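Local coordinates for F5/8 type C domain protein (PDB 4ZRX) that probably hydrolyses alpha-L-fucosides in a TIM-barrel domain and carries a C-terminal F5/8 type C domain of the kind that often binds sugars, at residues I490-F501 with V550-I561; V483-D491 with V572-I580. One frame throughout, in Å; residues are numbered along the deposited sequence.

Interaction 1. Residues I490-F501 with V550-I561; sequences IDLGKTVTLSSF and VAFSQKVQARFI
Asp491 and Arg559 meet in a side-on salt bridge where both segments turn a corner between two sheets. The Arg559 chain bends at its second torsion (chi2 63°), bringing the guanidinium alongside the carboxylate. Arg559 NE gives a straight bond to Asp491 OD1 at 2.7 Å; Arg559 NH2 reaches Asp491 OD2 on its syn lone pair at 3.3 Å. The two planes are 42° apart. The N-H of Gly493 meets Asp491 OD1 from the opposite face at 2.8 Å, closing an Asx turn that fixes the carboxylate. Gly493 O lies over the guanidinium centre, where the oxygen's partial negative charge would suit the cation.

Backbone hydrogen bonds pair Ile490 with Ile561, Val496 with Ala558, Leu498 with Val556 and Phe501 with Val550. The Phe552 ring lies on the 499-501 backbone, with Ser500 CA 3.9 Å from its centroid in a CH-pi contact. Phe552 CZ approaches the edge of Phe501 at CD1, 3.8 Å away, the side chains roughly perpendicular. On the buried side, Leu492 CD1 and Leu498 CD1 both touch Ile561 CG2. The segments pair in both sheets by turning the corner together, consistent with the discoidin-like jelly-roll beta-sandwich of F5/8 type C domains.

Interaction 2. Residues V483-D491 with V572-I580; sequences VAASPLTID and VAKVNMNEI. With EDO (1,2-ethanediol), chain E.
Leu488 reaches from its strand into the 572-580 loop, and apolar contacts carry most of this interface. With CG anti to the backbone N (chi1 -178°), the leucine extends its CD2 methyl to Val575 CG1 at 3.6 Å, the side chains crossing at about a right angle. The same methyl meets Ile580 CG1 tip to tip at 3.7 Å; branched aliphatics suit a place where one methyl must fill the angle between two neighbours. Farther along the strand, Ile490 CD1 packs on CG of Met577, a selenomethionine, at 3.6 Å. Extended through chi2 (166°), Met577 carries SE to 4.1 Å from Ile490 CG1, and Trp480 touches both residues.

This loop leads into strand 580-584 of the F5/8 type C beta-sandwich, so the contact lays it against the edge hairpin of the five-stranded sheet.

Polar links here run through solvent. One water bridges Ala485 O and Val575 N, accepting from the latter at 2.9 Å, and another joins Ser486 OG to Ala573 O. The N-H of Leu488 donates to O1 of an ethanediol, probably from the crystallisation liquor, at 2.9 Å; the diol is also hydrogen-bonded to Leu563 O and Ala565 N.

Within the loop, Asn576 OD1 uses an in-plane lone pair to accept from Asn578 N at 3.0 Å, an Asx turn starting the 3-10 segment, and Glu579 OE1 takes the N-H of Asn576.

Overall arrangement
Both interactions use strand 488-492 and share Ile490 and Asp491, of which only Ile490 touches in both, facing Ile561 in interaction 1 and Met577 in interaction 2. Interaction 1 is the larger, burying 1116 Å² against 314 Å², and pairs the same two segments first in one sheet and then, past the corners, in the other. Interaction 2 has no direct hydrogen bond between its segments: a loop rests on the hairpin through aliphatic side chains. Leu488, Ile490, Leu498, Ile561 and Ile580 are buried, while the salt bridge and the bridging waters lie toward the surface. The centres lie 15 Å apart, and Ile561 CD1 packs on Ile580 CG2 at 4.0 Å, so the contacts meet inside one domain.

Interaction 1. Residues I490-F501 with V550-I561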
loop_
_atom_site.group_PDB
_atom_site.type_symbol
_atom_site.label_atom_id
_atom_site.label_comp_id
_atom_site.label_asym_id
_atom_site.label_seq_id
_atom_site.Cartn_x
_atom_site.Cartn_y
_atom_site.Cartn_z
ATOM N N ILE A 490 -11.777 -2.394 -36.799
ATOM C CA ILE A 490 -10.420 -2.346 -36.280
ATOM C C ILE A 490 -9.419 -2.761 -37.367
ATOM O O ILE A 490 -9.571 -3.792 -38.000
ATOM C CB ILE A 490 -10.235 -3.306 -35.060
ATOM C CG1 ILE A 490 -11.160 -2.926 -33.896
ATOM C CG2 ILE A 490 -8.759 -3.340 -34.607
ATOM C CD1 ILE A 490 -11.364 -4.073 -32.866
ATOM N N ASP A 491 -8.406 -1.925 -37.554
ATOM C CA ASP A 491 -7.252 -2.233 -38.361
ATOM C C ASP A 491 -6.239 -2.869 -37.418
ATOM O O ASP A 491 -5.736 -2.196 -36.509
ATOM C CB ASP A 491 -6.718 -0.909 -38.970
ATOM C CG ASP A 491 -5.432 -1.075 -39.756
ATOM O OD1 ASP A 491 -4.794 -2.145 -39.709
ATOM O OD2 ASP A 491 -5.028 -0.102 -40.436
ATOM N N LEU A 492 -5.917 -4.131 -37.631
ATOM C CA LEU A 492 -4.989 -4.827 -36.728
ATOM C C LEU A 492 -3.516 -4.443 -36.900
ATOM O O LEU A 492 -2.691 -4.837 -36.077
ATOM C CB LEU A 492 -5.143 -6.341 -36.885
ATOM C CG LEU A 492 -6.541 -6.899 -36.562
ATOM C CD1 LEU A 492 -6.609 -8.380 -36.950
ATOM C CD2 LEU A 492 -6.902 -6.705 -35.116
ATOM N N GLY A 493 -3.183 -3.728 -37.985
ATOM C CA GLY A 493 -1.858 -3.116 -38.138
ATOM C C GLY A 493 -0.949 -3.877 -39.086
ATOM O O GLY A 493 0.029 -3.310 -39.579
ATOM N N LYS A 494 -1.242 -5.163 -39.315
ATOM C CA LYS A 494 -0.604 -5.940 -40.389
ATOM C C LYS A 494 -1.528 -7.077 -40.790
ATOM O O LYS A 494 -2.509 -7.360 -40.095
ATOM C CB LYS A 494 0.759 -6.506 -39.956
ATOM C CG LYS A 494 0.729 -7.286 -38.612
ATOM C CD LYS A 494 2.045 -8.013 -38.354
ATOM C CE LYS A 494 1.846 -9.121 -37.348
ATOM N NZ LYS A 494 3.053 -9.407 -36.551
ATOM N N THR A 495 -1.199 -7.726 -41.911
ATOM C CA THR A 495 -1.876 -8.946 -42.333
ATOM C C THR A 495 -1.535 -10.110 -41.416
ATOM O O THR A 495 -0.356 -10.434 -41.234
ATOM C CB THR A 495 -1.427 -9.353 -43.765
ATOM O OG1 THR A 495 -1.817 -8.332 -44.672
ATOM C CG2 THR A 495 -2.046 -10.695 -44.175
ATOM N N VAL A 496 -2.557 -10.741 -40.847
ATOM C CA VAL A 496 -2.355 -11.955 -40.063
ATOM C C VAL A 496 -3.317 -13.053 -40.471
ATOM O O VAL A 496 -4.297 -12.804 -41.173
ATOM C CB VAL A 496 -2.534 -11.677 -38.546
ATOM C CG1 VAL A 496 -1.399 -10.772 -38.076
ATOM C CG2 VAL A 496 -3.946 -11.078 -38.225
ATOM N N THR A 497 -3.031 -14.258 -39.990
ATOM C CA THR A 497 -3.962 -15.354 -40.087
ATOM C C THR A 497 -4.505 -15.650 -38.705
ATOM O O THR A 497 -3.738 -15.911 -37.770
ATOM C CB THR A 497 -3.292 -16.548 -40.691
ATOM O OG1 THR A 497 -2.744 -16.148 -41.955
ATOM C CG2 THR A 497 -4.287 -17.685 -40.910
ATOM N N LEU A 498 -5.831 -15.627 -38.596
ATOM C CA LEU A 498 -6.539 -15.812 -37.324
ATOM C C LEU A 498 -7.111 -17.230 -37.131
ATOM O O LEU A 498 -7.656 -17.802 -38.066
ATOM C CB LEU A 498 -7.683 -14.817 -37.232
ATOM C CG LEU A 498 -7.362 -13.329 -37.394
ATOM C CD1 LEU A 498 -8.627 -12.551 -37.132
ATOM C CD2 LEU A 498 -6.217 -12.859 -36.509
ATOM N N SER A 499 -6.981 -17.798 -35.928
ATOM C CA SER A 499 -7.724 -19.020 -35.549
ATOM C C SER A 499 -9.025 -18.729 -34.764
ATOM O O SER A 499 -9.858 -19.603 -34.567
ATOM C CB SER A 499 -6.820 -19.977 -34.751
ATOM O OG SER A 499 -6.252 -19.327 -33.620
ATOM N N SER A 500 -9.182 -17.512 -34.265
ATOM C CA SER A 500 -10.351 -17.176 -33.439
ATOM C C SER A 500 -10.361 -15.686 -33.178
ATOM O O SER A 500 -9.321 -15.009 -33.377
ATOM C CB SER A 500 -10.313 -17.913 -32.083
ATOM O OG SER A 500 -9.259 -17.411 -31.238
ATOM N N PHE A 501 -11.532 -15.182 -32.767
ATOM C CA PHE A 501 -11.635 -13.917 -32.062
ATOM C C PHE A 501 -12.345 -14.204 -30.748
ATOM O O PHE A 501 -13.031 -15.219 -30.583
ATOM C CB PHE A 501 -12.334 -12.795 -32.847
ATOM C CG PHE A 501 -13.850 -12.774 -32.739
ATOM C CD1 PHE A 501 -14.628 -13.651 -33.482
ATOM C CD2 PHE A 501 -14.488 -11.874 -31.937
ATOM C CE1 PHE A 501 -15.998 -13.640 -33.418
ATOM C CE2 PHE A 501 -15.893 -11.861 -31.868
ATOM C CZ PHE A 501 -16.633 -12.761 -32.633
ATOM N N VAL A 550 -14.397 -17.458 -30.080
ATOM C CA VAL A 550 -15.111 -18.072 -31.232
ATOM C C VAL A 550 -14.055 -18.677 -32.100
ATOM O O VAL A 550 -13.287 -17.941 -32.719
ATOM C CB VAL A 550 -15.892 -16.997 -32.008
ATOM C CG1 VAL A 550 -16.525 -17.571 -33.268
ATOM C CG2 VAL A 550 -16.943 -16.408 -31.034
ATOM N N ALA A 551 -14.003 -20.012 -32.105
ATOM C CA ALA A 551 -13.002 -20.757 -32.820
ATOM C C ALA A 551 -13.517 -20.796 -34.267
ATOM O O ALA A 551 -14.676 -21.145 -34.508
ATOM C CB ALA A 551 -12.854 -22.166 -32.251
ATOM N N PHE A 552 -12.668 -20.417 -35.201
ATOM C CA PHE A 552 -13.051 -20.470 -36.634
ATOM C C PHE A 552 -12.886 -21.889 -37.176
ATOM O O PHE A 552 -11.948 -22.597 -36.798
ATOM C CB PHE A 552 -12.205 -19.464 -37.429
ATOM C CG PHE A 552 -12.370 -18.017 -36.971
ATOM C CD1 PHE A 552 -13.572 -17.545 -36.444
ATOM C CD2 PHE A 552 -11.318 -17.124 -37.105
ATOM C CE1 PHE A 552 -13.715 -16.225 -36.068
ATOM C CE2 PHE A 552 -11.461 -15.812 -36.717
ATOM C CZ PHE A 552 -12.676 -15.365 -36.202
ATOM N N SER A 553 -13.796 -22.286 -38.067
ATOM C CA SER A 553 -13.658 -23.543 -38.839
ATOM C C SER A 553 -12.434 -23.583 -39.753
ATOM O O SER A 553 -11.863 -24.647 -39.984
ATOM C CB SER A 553 -14.887 -23.754 -39.704
ATOM O OG SER A 553 -16.025 -23.855 -38.867
ATOM N N GLN A 554 -12.052 -22.419 -40.269
ATOM C CA GLN A 554 -10.940 -22.284 -41.203
ATOM C C GLN A 554 -10.034 -21.182 -40.710
ATOM O O GLN A 554 -10.488 -20.252 -40.028
ATOM C CB GLN A 554 -11.454 -21.905 -42.619
ATOM C CG GLN A 554 -12.499 -22.855 -43.180
ATOM C CD GLN A 554 -11.921 -24.234 -43.422
ATOM O OE1 GLN A 554 -10.726 -24.382 -43.704
ATOM N NE2 GLN A 554 -12.752 -25.241 -43.330
ATOM N N LYS A 555 -8.770 -21.272 -41.101
ATOM C CA LYS A 555 -7.818 -20.192 -40.892
ATOM C C LYS A 555 -8.315 -18.976 -41.678
ATOM O O LYS A 555 -8.730 -19.103 -42.817
ATOM C CB LYS A 555 -6.436 -20.643 -41.333
ATOM C CG LYS A 555 -5.938 -21.899 -40.546
ATOM C CD LYS A 555 -4.503 -22.291 -40.892
ATOM C CE LYS A 555 -4.331 -22.505 -42.373
ATOM N NZ LYS A 555 -3.034 -23.172 -42.638
ATOM N N VAL A 556 -8.329 -17.804 -41.050
ATOM C CA VAL A 556 -8.966 -16.628 -41.628
ATOM C C VAL A 556 -7.911 -15.527 -41.813
ATOM O O VAL A 556 -7.361 -15.022 -40.829
ATOM C CB VAL A 556 -10.083 -16.153 -40.686
ATOM C CG1 VAL A 556 -10.646 -14.776 -41.078
ATOM C CG2 VAL A 556 -11.184 -17.172 -40.611
ATOM N N GLN A 557 -7.632 -15.149 -43.054
ATOM C CA GLN A 557 -6.676 -14.083 -43.304
ATOM C C GLN A 557 -7.376 -12.729 -43.097
ATOM O O GLN A 557 -8.542 -12.542 -43.493
ATOM C CB GLN A 557 -6.059 -14.206 -44.686
ATOM C CG GLN A 557 -4.650 -13.591 -44.759
ATOM C CD GLN A 557 -3.944 -13.919 -46.079
ATOM O OE1 GLN A 557 -4.146 -14.988 -46.643
ATOM N NE2 GLN A 557 -3.113 -13.006 -46.563
ATOM N N ALA A 558 -6.685 -11.800 -42.431
ATOM C CA ALA A 558 -7.287 -10.515 -42.136
ATOM C C ALA A 558 -6.263 -9.405 -41.854
ATOM O O ALA A 558 -5.164 -9.651 -41.340
ATOM C CB ALA A 558 -8.273 -10.635 -40.972
ATOM N N ARG A 559 -6.643 -8.202 -42.261
ATOM C CA ARG A 559 -5.958 -6.961 -41.900
ATOM C C ARG A 559 -6.884 -6.139 -41.026
ATOM O O ARG A 559 -6.430 -5.541 -40.039
ATOM C CB ARG A 559 -5.564 -6.179 -43.156
ATOM C CG ARG A 559 -5.070 -4.725 -42.949
ATOM C CD ARG A 559 -3.817 -4.685 -42.140
ATOM N NE ARG A 559 -3.484 -3.324 -41.722
ATOM C CZ ARG A 559 -2.444 -2.615 -42.154
ATOM N NH1 ARG A 559 -1.569 -3.105 -43.037
ATOM N NH2 ARG A 559 -2.261 -1.394 -41.665
ATOM N N PHE A 560 -8.162 -6.077 -41.416
ATOM C CA PHE A 560 -9.199 -5.355 -40.689
ATOM C C PHE A 560 -10.211 -6.369 -40.188
ATOM O O PHE A 560 -10.428 -7.382 -40.830
ATOM C CB PHE A 560 -9.929 -4.332 -41.582
ATOM C CG PHE A 560 -9.027 -3.242 -42.157
ATOM C CD1 PHE A 560 -8.252 -3.490 -43.297
ATOM C CD2 PHE A 560 -9.012 -1.957 -41.607
ATOM C CE1 PHE A 560 -7.419 -2.477 -43.855
ATOM C CE2 PHE A 560 -8.196 -0.934 -42.169
ATOM C CZ PHE A 560 -7.400 -1.205 -43.291
ATOM N N ILE A 561 -10.820 -6.099 -39.033
ATOM C CA ILE A 561 -11.923 -6.920 -38.544
ATOM C C ILE A 561 -13.052 -6.001 -38.196
ATOM O O ILE A 561 -12.839 -4.827 -37.927
ATOM C CB ILE A 561 -11.556 -7.810 -37.333
ATOM C CG1 ILE A 561 -11.139 -6.955 -36.109
ATOM C CG2 ILE A 561 -10.428 -8.755 -37.727
ATOM C CD1 ILE A 561 -10.723 -7.822 -34.892
HETATM O O HOH W 1 -9.877 -22.084 -35.327
#

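Interaction 2. Residues V483-D491 with V572-I580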
loop_
_atom_site.group_PDB
_atom_site.type_symbol
_atom_site.label_atom_id
_atom_site.label_comp_id
_atom_site.label_asym_id
_atom_site.label_seq_id
_atom_site.Cartn_x
_atom_site.Cartn_y
_atom_site.Cartn_z
ATOM N N VAL A 483 -10.897 1.969 -36.598
ATOM C CA VAL A 483 -11.441 2.661 -37.780
ATOM C C VAL A 483 -12.840 3.248 -37.564
ATOM O O VAL A 483 -13.166 4.281 -38.114
ATOM C CB VAL A 483 -11.492 1.697 -38.979
ATOM C CG1 VAL A 483 -12.165 2.358 -40.195
ATOM C CG2 VAL A 483 -10.071 1.233 -39.322
ATOM N N ALA A 484 -13.687 2.566 -36.815
ATOM C CA ALA A 484 -15.067 3.020 -36.615
ATOM C C ALA A 484 -15.566 2.452 -35.299
ATOM O O ALA A 484 -15.155 1.358 -34.901
ATOM C CB ALA A 484 -15.957 2.589 -37.764
ATOM N N ALA A 485 -16.399 3.220 -34.600
ATOM C CA ALA A 485 -16.825 2.833 -33.247
ATOM C C ALA A 485 -18.040 1.874 -33.288
ATOM O O ALA A 485 -18.185 1.019 -32.401
ATOM C CB ALA A 485 -17.109 4.058 -32.375
ATOM N N SER A 486 -18.887 2.021 -34.317
ATOM C CA SER A 486 -20.141 1.290 -34.390
ATOM C C SER A 486 -20.623 1.123 -35.844
ATOM O O SER A 486 -21.150 2.074 -36.417
ATOM C CB SER A 486 -21.206 2.017 -33.586
ATOM O OG SER A 486 -22.391 1.242 -33.545
ATOM N N PRO A 487 -20.477 -0.056 -36.456
ATOM C CA PRO A 487 -19.971 -1.265 -35.825
ATOM C C PRO A 487 -18.465 -1.164 -35.577
ATOM O O PRO A 487 -17.696 -0.620 -36.405
ATOM C CB PRO A 487 -20.288 -2.381 -36.858
ATOM C CG PRO A 487 -20.606 -1.655 -38.183
ATOM C CD PRO A 487 -21.060 -0.279 -37.797
ATOM N N LEU A 488 -18.045 -1.638 -34.406
ATOM C CA LEU A 488 -16.638 -1.636 -34.073
ATOM C C LEU A 488 -15.830 -2.202 -35.241
ATOM O O LEU A 488 -16.038 -3.345 -35.614
ATOM C CB LEU A 488 -16.406 -2.477 -32.820
ATOM C CG LEU A 488 -14.955 -2.484 -32.374
ATOM C CD1 LEU A 488 -14.392 -1.070 -32.013
ATOM C CD2 LEU A 488 -14.925 -3.387 -31.157
ATOM N N THR A 489 -14.950 -1.381 -35.814
ATOM C CA THR A 489 -14.099 -1.765 -36.920
ATOM C C THR A 489 -12.653 -1.427 -36.589
ATOM O O THR A 489 -12.336 -0.299 -36.146
ATOM C CB THR A 489 -14.583 -1.041 -38.243
ATOM O OG1 THR A 489 -15.996 -1.229 -38.447
ATOM C CG2 THR A 489 -13.830 -1.538 -39.474
ATOM N N ILE A 490 -11.777 -2.394 -36.799
ATOM C CA ILE A 490 -10.420 -2.346 -36.280
ATOM C C ILE A 490 -9.419 -2.761 -37.367
ATOM O O ILE A 490 -9.571 -3.792 -38.000
ATOM C CB ILE A 490 -10.235 -3.306 -35.060
ATOM C CG1 ILE A 490 -11.160 -2.926 -33.896
ATOM C CG2 ILE A 490 -8.759 -3.340 -34.607
ATOM C CD1 ILE A 490 -11.364 -4.073 -32.866
ATOM N N ASP A 491 -8.406 -1.925 -37.554
ATOM C CA ASP A 491 -7.252 -2.233 -38.361
ATOM C C ASP A 491 -6.239 -2.869 -37.418
ATOM O O ASP A 491 -5.736 -2.196 -36.509
ATOM C CB ASP A 491 -6.718 -0.909 -38.970
ATOM C CG ASP A 491 -5.432 -1.075 -39.756
ATOM O OD1 ASP A 491 -4.794 -2.145 -39.709
ATOM O OD2 ASP A 491 -5.028 -0.102 -40.436
ATOM N N VAL A 572 -28.745 -1.954 -30.657
ATOM C CA VAL A 572 -27.372 -1.961 -31.139
ATOM C C VAL A 572 -26.383 -2.073 -29.958
ATOM O O VAL A 572 -26.404 -1.273 -29.036
ATOM C CB VAL A 572 -27.064 -0.715 -31.938
ATOM C CG1 VAL A 572 -25.570 -0.671 -32.307
ATOM C CG2 VAL A 572 -27.968 -0.653 -33.182
ATOM N N ALA A 573 -25.506 -3.068 -29.997
ATOM C CA ALA A 573 -24.524 -3.237 -28.923
ATOM C C ALA A 573 -23.434 -2.192 -29.006
ATOM O O ALA A 573 -23.191 -1.620 -30.066
ATOM C CB ALA A 573 -23.901 -4.644 -28.960
ATOM N N LYS A 574 -22.802 -1.936 -27.871
ATOM C CA LYS A 574 -21.595 -1.153 -27.818
ATOM C C LYS A 574 -20.453 -2.046 -27.396
ATOM O O LYS A 574 -20.455 -2.635 -26.275
ATOM C CB LYS A 574 -21.710 -0.024 -26.794
ATOM C CG LYS A 574 -22.704 1.068 -27.194
ATOM C CD LYS A 574 -22.704 2.185 -26.147
ATOM C CE LYS A 574 -23.365 3.454 -26.650
ATOM N NZ LYS A 574 -24.822 3.266 -26.858
ATOM N N VAL A 575 -19.441 -2.059 -28.240
ATOM C CA VAL A 575 -18.251 -2.861 -28.009
ATOM C C VAL A 575 -17.026 -1.955 -28.122
ATOM O O VAL A 575 -16.959 -1.137 -29.025
ATOM C CB VAL A 575 -18.226 -4.035 -29.048
ATOM C CG1 VAL A 575 -17.051 -4.980 -28.795
ATOM C CG2 VAL A 575 -19.506 -4.836 -28.918
ATOM N N ASN A 576 -16.087 -2.099 -27.203
ATOM C CA ASN A 576 -14.820 -1.359 -27.194
ATOM C C ASN A 576 -13.748 -2.255 -27.798
ATOM O O ASN A 576 -13.789 -3.477 -27.656
ATOM C CB ASN A 576 -14.415 -1.010 -25.734
ATOM C CG ASN A 576 -13.253 0.047 -25.627
ATOM O OD1 ASN A 576 -12.036 -0.272 -25.664
ATOM N ND2 ASN A 576 -13.642 1.308 -25.415
HETATM N N MSE A 577 -12.760 -1.651 -28.426
HETATM C CA MSE A 577 -11.631 -2.405 -28.920
HETATM C C MSE A 577 -10.919 -3.307 -27.851
HETATM O O MSE A 577 -10.382 -4.385 -28.175
HETATM C CB MSE A 577 -10.634 -1.417 -29.507
HETATM C CG MSE A 577 -9.651 -2.059 -30.394
HETATM SE SE MSE A 577 -8.718 -0.691 -31.447
HETATM C CE MSE A 577 -7.376 -0.174 -30.141
ATOM N N ASN A 578 -10.869 -2.830 -26.601
ATOM C CA ASN A 578 -10.276 -3.596 -25.494
ATOM C C ASN A 578 -11.084 -4.839 -25.098
ATOM O O ASN A 578 -10.560 -5.670 -24.346
ATOM C CB ASN A 578 -10.042 -2.702 -24.240
ATOM C CG ASN A 578 -8.739 -1.874 -24.314
ATOM O OD1 ASN A 578 -7.791 -2.204 -25.035
ATOM N ND2 ASN A 578 -8.688 -0.792 -23.536
ATOM N N GLU A 579 -12.329 -4.968 -25.603
ATOM C CA GLU A 579 -13.160 -6.159 -25.380
ATOM C C GLU A 579 -13.011 -7.205 -26.498
ATOM O O GLU A 579 -13.747 -8.190 -26.485
ATOM C CB GLU A 579 -14.633 -5.749 -25.311
ATOM C CG GLU A 579 -14.878 -4.734 -24.141
ATOM C CD GLU A 579 -16.327 -4.309 -24.050
ATOM O OE1 GLU A 579 -16.871 -3.791 -25.034
ATOM O OE2 GLU A 579 -16.932 -4.481 -22.964
ATOM N N ILE A 580 -12.176 -6.928 -27.498
ATOM C CA ILE A 580 -11.962 -7.847 -28.571
ATOM C C ILE A 580 -10.558 -8.399 -28.455
ATOM O O ILE A 580 -9.623 -7.648 -28.144
ATOM C CB ILE A 580 -12.137 -7.114 -29.920
ATOM C CG1 ILE A 580 -13.581 -6.615 -30.068
ATOM C CG2 ILE A 580 -11.708 -8.005 -31.054
ATOM C CD1 ILE A 580 -14.620 -7.705 -30.092
HETATM C C1 EDO E . -21.149 -3.382 -32.197
HETATM O O1 EDO E . -19.921 -3.176 -32.905
HETATM C C2 EDO E . -22.328 -2.717 -32.903
HETATM O O2 EDO E . -22.490 -3.308 -34.194
HETATM O O HOH W 2 -16.818 1.176 -30.054
HETATM O O HOH W 3 -19.715 -0.430 -30.624
HETATM O O HOH W 4 -22.455 0.730 -30.982
#